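Local coordinates for protein purine nucleoside phosphorylase (Schistosoma mansoni, PDB 5KO5) that probably catalyses the reversible phosphorolysis of purine nucleosides to free base and ribose 1-phosphate, and also binds cytosine, at residues 177-182 / 278-283. Residues are numbered along the deposited sequence; the frame is centred on the assembly and turned at random.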
loop_
_atom_site.group_PDB
_atom_site.type_symbol
_atom_site.label_atom_id
_atom_site.label_comp_id
_atom_site.label_asym_id
_atom_site.label_seq_id
_atom_site.Cartn_x
_atom_site.Cartn_y
_atom_site.Cartn_z
ATOM N N LEU A 177 -10.022 27.852 15.048
ATOM C CA LEU A 177 -10.475 27.681 16.425
ATOM C C LEU A 177 -10.971 28.996 17.006
ATOM O O LEU A 177 -11.996 29.025 17.696
ATOM C CB LEU A 177 -9.357 27.107 17.297
ATOM C CG LEU A 177 -9.742 26.916 18.771
ATOM C CD1 LEU A 177 -10.883 25.905 18.896
ATOM C CD2 LEU A 177 -8.549 26.505 19.634
ATOM N N LYS A 178 -10.263 30.096 16.729
ATOM C CA LYS A 178 -10.661 31.391 17.271
ATOM C C LYS A 178 -12.065 31.770 16.821
ATOM O O LYS A 178 -12.869 32.271 17.618
ATOM C CB LYS A 178 -9.662 32.467 16.843
ATOM C CG LYS A 178 -9.997 33.853 17.368
ATOM C CD LYS A 178 -9.158 34.182 18.580
ATOM C CE LYS A 178 -7.743 34.553 18.179
ATOM N NZ LYS A 178 -6.885 34.813 19.368
ATOM N N ILE A 179 -12.380 31.534 15.546
ATOM C CA ILE A 179 -13.706 31.859 15.032
ATOM C C ILE A 179 -14.768 30.970 15.671
ATOM O O ILE A 179 -15.885 31.421 15.953
ATOM C CB ILE A 179 -13.711 31.786 13.494
ATOM C CG1 ILE A 179 -12.860 32.925 12.921
ATOM C CG2 ILE A 179 -15.136 31.851 12.952
ATOM C CD1 ILE A 179 -12.495 32.749 11.464
ATOM N N ALA A 180 -14.440 29.699 15.922
ATOM C CA ALA A 180 -15.383 28.828 16.617
ATOM C C ALA A 180 -15.665 29.339 18.023
ATOM O O ALA A 180 -16.810 29.303 18.487
ATOM C CB ALA A 180 -14.849 27.400 16.667
ATOM N N GLN A 181 -14.631 29.831 18.713
ATOM C CA GLN A 181 -14.826 30.382 20.051
ATOM C C GLN A 181 -15.700 31.628 20.007
ATOM O O GLN A 181 -16.568 31.819 20.871
ATOM C CB GLN A 181 -13.471 30.702 20.682
ATOM C CG GLN A 181 -12.577 29.485 20.873
ATOM C CD GLN A 181 -11.143 29.859 21.190
ATOM O OE1 GLN A 181 -10.716 30.991 20.948
ATOM N NE2 GLN A 181 -10.394 28.911 21.739
ATOM N N GLU A 182 -15.481 32.489 19.011
ATOM C CA GLU A 182 -16.259 33.721 18.906
ATOM C C GLU A 182 -17.740 33.433 18.700
ATOM O O GLU A 182 -18.593 34.228 19.118
ATOM C CB GLU A 182 -15.717 34.575 17.760
ATOM C CG GLU A 182 -14.320 35.129 18.012
ATOM C CD GLU A 182 -13.683 35.704 16.760
ATOM O OE1 GLU A 182 -14.249 35.515 15.662
ATOM O OE2 GLU A 182 -12.617 36.343 16.872
ATOM N N LYS A 278 -16.861 30.653 5.591
ATOM C CA LYS A 278 -16.992 32.013 5.073
ATOM C C LYS A 278 -16.239 33.001 5.957
ATOM O O LYS A 278 -15.507 33.860 5.456
ATOM C CB LYS A 278 -18.471 32.389 4.938
ATOM C CG LYS A 278 -18.742 33.770 4.365
ATOM C CD LYS A 278 -20.252 33.998 4.232
ATOM C CE LYS A 278 -20.579 35.396 3.751
ATOM N NZ LYS A 278 -22.056 35.597 3.656
ATOM N N GLU A 279 -16.375 32.868 7.278
ATOM C CA GLU A 279 -15.674 33.773 8.184
ATOM C C GLU A 279 -14.166 33.543 8.148
ATOM O O GLU A 279 -13.390 34.503 8.208
ATOM C CB GLU A 279 -16.226 33.648 9.605
ATOM C CG GLU A 279 -15.571 34.593 10.617
ATOM C CD GLU A 279 -15.923 36.056 10.405
ATOM O OE1 GLU A 279 -16.777 36.361 9.546
ATOM O OE2 GLU A 279 -15.334 36.905 11.107
ATOM N N ILE A 280 -13.729 32.285 8.049
ATOM C CA ILE A 280 -12.300 32.016 7.887
ATOM C C ILE A 280 -11.765 32.750 6.664
ATOM O O ILE A 280 -10.728 33.421 6.722
ATOM C CB ILE A 280 -12.028 30.503 7.815
ATOM C CG1 ILE A 280 -12.294 29.841 9.171
ATOM C CG2 ILE A 280 -10.586 30.242 7.357
ATOM C CD1 ILE A 280 -12.348 28.318 9.111
ATOM N N ILE A 281 -12.490 32.658 5.545
ATOM C CA ILE A 281 -12.077 33.326 4.313
ATOM C C ILE A 281 -11.958 34.837 4.520
ATOM O O ILE A 281 -10.952 35.453 4.145
ATOM C CB ILE A 281 -13.028 32.959 3.157
ATOM C CG1 ILE A 281 -12.857 31.483 2.787
ATOM C CG2 ILE A 281 -12.780 33.849 1.944
ATOM C CD1 ILE A 281 -13.925 30.948 1.846
ATOM N N THR A 282 -12.977 35.456 5.130
ATOM C CA THR A 282 -12.926 36.903 5.349
ATOM C C THR A 282 -11.782 37.301 6.271
ATOM O O THR A 282 -11.267 38.423 6.172
ATOM C CB THR A 282 -14.240 37.427 5.935
ATOM O OG1 THR A 282 -14.288 37.141 7.338
ATOM C CG2 THR A 282 -15.426 36.799 5.262
ATOM N N ARG A 283 -11.372 36.407 7.170
ATOM C CA ARG A 283 -10.372 36.729 8.180
ATOM C C ARG A 283 -8.950 36.353 7.773
ATOM O O ARG A 283 -8.003 36.732 8.470
ATOM C CB ARG A 283 -10.739 36.063 9.511
ATOM C CG ARG A 283 -12.060 36.555 10.102
ATOM C CD ARG A 283 -11.855 37.737 11.036
ATOM N NE ARG A 283 -11.152 37.341 12.251
ATOM C CZ ARG A 283 -11.749 36.845 13.329
ATOM N NH1 ARG A 283 -13.066 36.688 13.346
ATOM N NH2 ARG A 283 -11.030 36.507 14.388
#
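Arg-283 meets Ile-179 and Glu-182 through successive parts of one side chain. Beyond CB, its CG lies 4.1 Å from Ile-179 CD1, a loose apolar touch. The chain, bent at chi2 and chi3, runs past Ile-179 in the opposite direction; Ile-179 CG1 lies over one guanidinium face, 3.8 Å from NH1. At the tip the group meets Glu-182 end-on. NH1 donates to the syn lone pair of OE1 at 2.9 Å, nearly straight at 176°, while NH2, which Lys-178 CG approaches obliquely, reaches Glu-182 OE2 at 3.0 Å along a more bent path. Carboxylate and guanidinium planes differ by 28°, close to coplanar, which agrees with NH1 and NH2 each bonding one oxygen. NH1 also donates to the anti lone pair of Glu-279 OE2, 3.2 Å away, so two carboxylates share it; the guanidinium charge probably eases their mutual repulsion. Beside these polar bonds, buried Ile-179 presses CG2 on Glu-279 CG (3.6 Å) and CD1 on Ile-280 CG1 (3.7 Å). Leu-175, one turn before Ile-179 on helix 170-182, also touches Arg-283. The short axes approach to 10.2 Å at 121°, a steep crossing. An intramolecular salt-bridge network thus borders an isoleucine contact where helix 170-182 meets the C-terminal end of helix 259-283, two helices flanking the central mixed sheet of the phosphorylase superfamily fold.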